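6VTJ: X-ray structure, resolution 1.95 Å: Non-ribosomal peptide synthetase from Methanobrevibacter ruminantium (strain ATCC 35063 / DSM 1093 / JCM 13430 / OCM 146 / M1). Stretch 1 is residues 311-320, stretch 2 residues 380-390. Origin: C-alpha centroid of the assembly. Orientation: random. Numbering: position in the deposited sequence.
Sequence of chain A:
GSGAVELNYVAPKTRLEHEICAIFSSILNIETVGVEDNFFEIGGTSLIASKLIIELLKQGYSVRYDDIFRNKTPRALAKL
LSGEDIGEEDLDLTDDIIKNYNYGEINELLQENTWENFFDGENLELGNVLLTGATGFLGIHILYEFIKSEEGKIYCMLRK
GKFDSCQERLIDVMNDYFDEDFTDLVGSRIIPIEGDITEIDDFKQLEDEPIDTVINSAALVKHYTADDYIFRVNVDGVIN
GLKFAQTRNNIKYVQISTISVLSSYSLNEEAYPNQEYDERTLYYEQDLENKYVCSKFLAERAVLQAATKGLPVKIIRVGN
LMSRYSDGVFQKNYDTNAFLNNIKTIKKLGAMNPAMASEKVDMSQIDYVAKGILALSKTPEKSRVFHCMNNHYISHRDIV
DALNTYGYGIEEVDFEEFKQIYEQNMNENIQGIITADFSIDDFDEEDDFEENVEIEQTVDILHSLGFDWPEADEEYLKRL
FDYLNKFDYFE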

ATOM      1  N   LEU A 311       6.565  18.011  17.800  1.00 30.54           N
ATOM      2  CA  LEU A 311       6.419  18.181  16.351  1.00 37.12           C
ATOM      3  C   LEU A 311       4.941  18.166  15.960  1.00 30.82           C
ATOM      4  O   LEU A 311       4.210  17.253  16.350  1.00 34.23           O
ATOM      5  CB  LEU A 311       7.159  17.061  15.610  1.00 32.90           C
ATOM      6  CG  LEU A 311       7.358  17.280  14.110  1.00 38.55           C
ATOM      7  CD1 LEU A 311       8.212  18.525  13.852  1.00 33.42           C
ATOM      8  CD2 LEU A 311       7.973  16.051  13.459  1.00 36.02           C
ATOM      9  N   PRO A 312       4.463  19.151  15.207  1.00 32.18           N
ATOM     10  CA  PRO A 312       3.116  19.036  14.619  1.00 34.57           C
ATOM     11  C   PRO A 312       3.100  17.998  13.500  1.00 33.91           C
ATOM     12  O   PRO A 312       3.905  18.065  12.566  1.00 30.54           O
ATOM     13  CB  PRO A 312       2.841  20.449  14.087  1.00 33.39           C
ATOM     14  CG  PRO A 312       4.182  21.031  13.871  1.00 32.42           C
ATOM     15  CD  PRO A 312       5.095  20.445  14.903  1.00 33.42           C
ATOM     16  N   VAL A 313       2.185  17.018  13.600  1.00 29.09           N
ATOM     17  CA  VAL A 313       2.156  15.900  12.662  1.00 31.60           C
ATOM     18  C   VAL A 313       0.725  15.536  12.300  1.00 32.33           C
ATOM     19  O   VAL A 313      -0.228  15.809  13.041  1.00 26.97           O
ATOM     20  CB  VAL A 313       2.849  14.622  13.206  1.00 28.34           C
ATOM     21  CG1 VAL A 313       4.241  14.910  13.744  1.00 31.02           C
ATOM     22  CG2 VAL A 313       1.990  13.978  14.282  1.00 28.46           C
ATOM     23  N   LYS A 314       0.597  14.901  11.129  1.00 26.72           N
ATOM     24  CA  LYS A 314      -0.613  14.218  10.705  1.00 29.92           C
ATOM     25  C   LYS A 314      -0.250  12.852  10.150  1.00 27.12           C
ATOM     26  O   LYS A 314       0.794  12.656   9.518  1.00 26.82           O
ATOM     27  CB  LYS A 314      -1.393  14.988   9.629  1.00 28.00           C
ATOM     28  CG  LYS A 314      -1.413  16.492   9.811  1.00 29.64           C
ATOM     29  CD  LYS A 314      -2.781  16.965  10.181  1.00 26.52           C
ATOM     30  CE  LYS A 314      -2.804  18.457  10.511  1.00 27.11           C
ATOM     31  NZ  LYS A 314      -3.448  18.596  11.853  1.00 25.24           N
ATOM     32  N   ILE A 315      -1.137  11.908  10.395  1.00 24.64           N
ATOM     33  CA  ILE A 315      -1.063  10.594   9.797  1.00 28.18           C
ATOM     34  C   ILE A 315      -2.365  10.392   9.031  1.00 26.49           C
ATOM     35  O   ILE A 315      -3.447  10.382   9.626  1.00 27.50           O
ATOM     36  CB  ILE A 315      -0.840   9.504  10.855  1.00 28.25           C
ATOM     37  CG1 ILE A 315       0.558   9.673  11.476  1.00 28.12           C
ATOM     38  CG2 ILE A 315      -1.030   8.123  10.238  1.00 26.85           C
ATOM     39  CD1 ILE A 315       0.785   8.876  12.720  1.00 26.07           C
ATOM     40  N   ILE A 316      -2.257  10.239   7.721  1.00 24.13           N
ATOM     41  CA  ILE A 316      -3.405  10.102   6.839  1.00 28.27           C
ATOM     42  C   ILE A 316      -3.374   8.668   6.320  1.00 23.83           C
ATOM     43  O   ILE A 316      -2.616   8.353   5.397  1.00 27.74           O
ATOM     44  CB  ILE A 316      -3.362  11.131   5.693  1.00 22.47           C
ATOM     45  CG1 ILE A 316      -3.463  12.566   6.247  1.00 25.39           C
ATOM     46  CG2 ILE A 316      -4.469  10.866   4.666  1.00 26.62           C
ATOM     47  CD1 ILE A 316      -3.483  13.639   5.135  1.00 28.76           C
ATOM     48  N   ARG A 317      -4.186   7.786   6.905  1.00 24.39           N
ATOM     49  CA  ARG A 317      -4.294   6.412   6.415  1.00 28.34           C
ATOM     50  C   ARG A 317      -5.155   6.354   5.153  1.00 25.90           C
ATOM     51  O   ARG A 317      -6.329   6.747   5.173  1.00 27.04           O
ATOM     52  CB  ARG A 317      -4.881   5.509   7.498  1.00 25.25           C
ATOM     53  CG  ARG A 317      -4.008   5.424   8.731  1.00 26.21           C
ATOM     54  CD  ARG A 317      -4.722   4.749   9.880  1.00 25.57           C
ATOM     55  NE  ARG A 317      -3.825   4.588  11.018  1.00 25.48           N
ATOM     56  CZ  ARG A 317      -4.229   4.477  12.273  1.00 28.32           C
ATOM     57  NH1 ARG A 317      -5.535   4.511  12.554  1.00 26.77           N
ATOM     58  NH2 ARG A 317      -3.328   4.323  13.245  1.00 27.38           N
ATOM     59  N   VAL A 318      -4.594   5.849   4.061  1.00 26.08           N
ATOM     60  CA  VAL A 318      -5.347   5.709   2.819  1.00 28.91           C
ATOM     61  C   VAL A 318      -5.654   4.232   2.581  1.00 29.62           C
ATOM     62  O   VAL A 318      -5.130   3.339   3.255  1.00 32.02           O
ATOM     63  CB  VAL A 318      -4.624   6.354   1.609  1.00 29.84           C
ATOM     64  CG1 VAL A 318      -4.473   7.874   1.835  1.00 24.22           C
ATOM     65  CG2 VAL A 318      -3.277   5.683   1.311  1.00 26.01           C
ATOM     66  N   GLY A 319      -6.547   3.982   1.630  1.00 27.71           N
ATOM     67  CA  GLY A 319      -7.048   2.643   1.435  1.00 26.94           C
ATOM     68  C   GLY A 319      -6.665   2.034   0.104  1.00 28.29           C
ATOM     69  O   GLY A 319      -5.480   1.840  -0.179  1.00 29.71           O
ATOM     70  N   ASN A 320      -7.670   1.745  -0.719  1.00 28.53           N
ATOM     71  CA  ASN A 320      -7.508   1.073  -2.012  1.00 29.01           C
ATOM     72  C   ASN A 320      -7.382   2.145  -3.094  1.00 29.10           C
ATOM     73  O   ASN A 320      -8.381   2.630  -3.635  1.00 26.09           O
ATOM     74  CB  ASN A 320      -8.695   0.142  -2.248  1.00 26.64           C
ATOM     75  CG  ASN A 320      -8.622  -0.619  -3.576  1.00 28.76           C
ATOM     76  OD1 ASN A 320      -7.546  -0.954  -4.074  1.00 28.01           O
ATOM     77  ND2 ASN A 320      -9.784  -0.908  -4.138  1.00 26.04           N
TER
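Stretch 2 (380-390) PEKSRVFHCMN

Neighbouring parallel strands pair side chains of like register on alternating faces of a sheet, and strand 313-318 and the strand beginning at V385 illustrate the principle. At the apolar centre, I316 lies beside F386 on one face, with I316 CG1 4.2 Å from F386 CD2, and reaches along the strand to C388, its CG2 3.6 Å from C388 CB. On the other face I315 CB lies 4.1 Å from V385 CG2.

Both backbones are extended; the strands run parallel, crossing at -22° with their axes approaching to 4.7 Å. The CA atoms of I315 and V385 are also 4.7 Å apart, and the spacing widens to 5.0 Å between those of R317 and H387. Alternate residues of stretch 1 bond both ways, as parallel pairing requires: I315 N donates to R384 O (2.7 Å) and I315 O accepts from F386 N (2.8 Å), then R317 N donates to F386 O and R317 O accepts from C388 N, both at 2.8 Å.

R317 NH1 donates to H387 NE2 at 3.0 Å, edge to edge, while V385 CG1 covers one guanidinium face. Ahead of the second strand, a type I turn runs from P380 to S383; at its last residue S383 O accepts a hydrogen bond from K314 NZ at 2.8 Å. A water there accepts from K314 NZ and donates to V313 O and E381 O.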

ATOM      1  N   PRO A 380      -6.662  21.360  12.473  1.00 30.12           N
ATOM      2  CA  PRO A 380      -5.957  21.870  13.668  1.00 31.01           C
ATOM      3  C   PRO A 380      -4.932  20.891  14.235  1.00 30.01           C
ATOM      4  O   PRO A 380      -4.974  19.682  13.983  1.00 27.76           O
ATOM      5  CB  PRO A 380      -7.093  22.108  14.672  1.00 30.70           C
ATOM      6  CG  PRO A 380      -8.357  22.245  13.814  1.00 26.67           C
ATOM      7  CD  PRO A 380      -8.123  21.268  12.694  1.00 27.36           C
ATOM      8  N   GLU A 381      -4.034  21.428  15.074  1.00 30.63           N
ATOM      9  CA  GLU A 381      -2.904  20.644  15.602  1.00 30.89           C
ATOM     10  C   GLU A 381      -3.332  19.335  16.282  1.00 31.70           C
ATOM     11  O   GLU A 381      -2.656  18.306  16.146  1.00 32.08           O
ATOM     12  CB  GLU A 381      -2.091  21.503  16.583  1.00 38.27           C
ATOM     13  CG  GLU A 381      -0.600  21.154  16.670  1.00 43.96           C
ATOM     14  CD  GLU A 381      -0.328  19.863  17.426  1.00 42.18           C
ATOM     15  N   LYS A 382      -4.427  19.350  17.050  1.00 27.88           N
ATOM     16  CA  LYS A 382      -4.841  18.119  17.734  1.00 26.56           C
ATOM     17  C   LYS A 382      -5.484  17.092  16.804  1.00 25.82           C
ATOM     18  O   LYS A 382      -5.689  15.942  17.221  1.00 29.02           O
ATOM     19  CB  LYS A 382      -5.816  18.447  18.876  1.00 32.21           C
ATOM     20  CG  LYS A 382      -5.215  19.314  19.977  1.00 28.89           C
ATOM     21  CD  LYS A 382      -6.224  19.602  21.080  1.00 32.43           C
ATOM     22  CE  LYS A 382      -5.513  20.147  22.322  1.00 39.84           C
ATOM     23  NZ  LYS A 382      -6.405  20.150  23.518  1.00 45.78           N
ATOM     24  N   SER A 383      -5.834  17.462  15.576  1.00 27.43           N
ATOM     25  CA  SER A 383      -6.405  16.500  14.628  1.00 27.99           C
ATOM     26  C   SER A 383      -5.248  15.806  13.935  1.00 29.35           C
ATOM     27  O   SER A 383      -4.716  16.294  12.937  1.00 28.39           O
ATOM     28  CB  SER A 383      -7.318  17.199  13.631  1.00 28.25           C
ATOM     29  OG  SER A 383      -8.335  17.919  14.310  1.00 25.59           O
ATOM     30  N   ARG A 384      -4.860  14.641  14.457  1.00 27.77           N
ATOM     31  CA  ARG A 384      -3.605  14.020  14.052  1.00 29.74           C
ATOM     32  C   ARG A 384      -3.737  12.829  13.111  1.00 31.16           C
ATOM     33  O   ARG A 384      -2.802  12.565  12.352  1.00 28.20           O
ATOM     34  CB  ARG A 384      -2.819  13.594  15.293  1.00 27.25           C
ATOM     35  CG  ARG A 384      -2.092  14.770  15.959  1.00 25.70           C
ATOM     36  CD  ARG A 384      -1.261  14.333  17.196  1.00 28.73           C
ATOM     37  NE  ARG A 384      -0.728  15.511  17.873  1.00 29.80           N
ATOM     38  CZ  ARG A 384      -1.294  16.118  18.926  1.00 32.90           C
ATOM     39  NH1 ARG A 384      -2.417  15.654  19.463  1.00 29.04           N
ATOM     40  NH2 ARG A 384      -0.726  17.200  19.447  1.00 29.35           N
ATOM     41  N   VAL A 385      -4.851  12.103  13.112  1.00 29.15           N
ATOM     42  CA  VAL A 385      -4.932  10.835  12.397  1.00 24.43           C
ATOM     43  C   VAL A 385      -6.239  10.783  11.628  1.00 26.32           C
ATOM     44  O   VAL A 385      -7.304  11.094  12.173  1.00 27.78           O
ATOM     45  CB  VAL A 385      -4.822   9.628  13.346  1.00 26.74           C
ATOM     46  CG1 VAL A 385      -5.073   8.340  12.578  1.00 24.95           C
ATOM     47  CG2 VAL A 385      -3.448   9.577  14.022  1.00 26.67           C
ATOM     48  N   PHE A 386      -6.169  10.398  10.367  1.00 25.51           N
ATOM     49  CA  PHE A 386      -7.364  10.378   9.539  1.00 24.29           C
ATOM     50  C   PHE A 386      -7.443   9.079   8.750  1.00 27.23           C
ATOM     51  O   PHE A 386      -6.422   8.433   8.480  1.00 24.76           O
ATOM     52  CB  PHE A 386      -7.386  11.563   8.597  1.00 25.35           C
ATOM     53  CG  PHE A 386      -7.258  12.878   9.293  1.00 26.50           C
ATOM     54  CD1 PHE A 386      -8.379  13.523   9.793  1.00 26.46           C
ATOM     55  CD2 PHE A 386      -6.020  13.466   9.451  1.00 26.94           C
ATOM     56  CE1 PHE A 386      -8.255  14.734  10.435  1.00 29.71           C
ATOM     57  CE2 PHE A 386      -5.890  14.681  10.109  1.00 25.99           C
ATOM     58  CZ  PHE A 386      -7.006  15.311  10.594  1.00 28.21           C
ATOM     59  N   HIS A 387      -8.679   8.697   8.418  1.00 24.52           N
ATOM     60  CA  HIS A 387      -9.006   7.542   7.587  1.00 22.71           C
ATOM     61  C   HIS A 387      -9.554   8.066   6.261  1.00 26.97           C
ATOM     62  O   HIS A 387     -10.765   8.222   6.076  1.00 25.29           O
ATOM     63  CB  HIS A 387      -9.983   6.638   8.308  1.00 24.72           C
ATOM     64  CG  HIS A 387      -9.371   5.942   9.485  1.00 26.19           C
ATOM     65  ND1 HIS A 387     -10.087   5.125  10.333  1.00 26.69           N
ATOM     66  CD2 HIS A 387      -8.097   5.938   9.945  1.00 25.57           C
ATOM     67  CE1 HIS A 387      -9.280   4.650  11.265  1.00 25.47           C
ATOM     68  NE2 HIS A 387      -8.069   5.130  11.054  1.00 25.52           N
ATOM     69  N   CYS A 388      -8.643   8.337   5.329  1.00 25.06           N
ATOM     70  CA  CYS A 388      -8.971   9.079   4.120  1.00 26.30           C
ATOM     71  C   CYS A 388      -9.213   8.075   2.992  1.00 26.87           C
ATOM     72  O   CYS A 388      -8.313   7.760   2.216  1.00 27.59           O
ATOM     73  CB  CYS A 388      -7.849  10.058   3.802  1.00 21.00           C
ATOM     74  SG  CYS A 388      -8.172  11.146   2.400  1.00 28.58           S
ATOM     75  N   MET A 389     -10.446   7.586   2.902  1.00 25.77           N
ATOM     76  CA  MET A 389     -10.837   6.609   1.904  1.00 24.32           C
ATOM     77  C   MET A 389     -12.312   6.782   1.581  1.00 27.28           C
ATOM     78  O   MET A 389     -13.103   7.235   2.417  1.00 27.64           O
ATOM     79  CB  MET A 389     -10.561   5.171   2.372  1.00 29.10           C
ATOM     80  CG  MET A 389     -11.078   4.834   3.766  1.00 32.72           C
ATOM     81  SD  MET A 389     -10.229   3.374   4.450  1.00 40.01           S
ATOM     82  CE  MET A 389     -11.008   2.047   3.524  1.00 32.70           C
ATOM     83  N   ASN A 390     -12.670   6.402   0.353  1.00 25.53           N
ATOM     84  CA  ASN A 390     -14.032   6.515  -0.150  1.00 24.55           C
ATOM     85  C   ASN A 390     -15.022   5.751   0.722  1.00 26.11           C
ATOM     86  O   ASN A 390     -14.972   4.519   0.792  1.00 28.23           O
ATOM     87  CB  ASN A 390     -14.089   6.019  -1.589  1.00 24.76           C
ATOM     88  CG  ASN A 390     -15.312   6.514  -2.314  1.00 26.85           C
ATOM     89  OD1 ASN A 390     -16.378   6.589  -1.733  1.00 26.82           O
ATOM     90  ND2 ASN A 390     -15.160   6.871  -3.584  1.00 30.44           N
TER
HETATM   91  O   HOH W   1       2.533  18.226  19.262  1.00 38.40           O
HETATM   92  O   HOH W   2       1.169  17.319  16.541  1.00 41.33           O
HETATM   93  O   HOH W   3      -1.583  17.978  13.585  1.00 28.85           O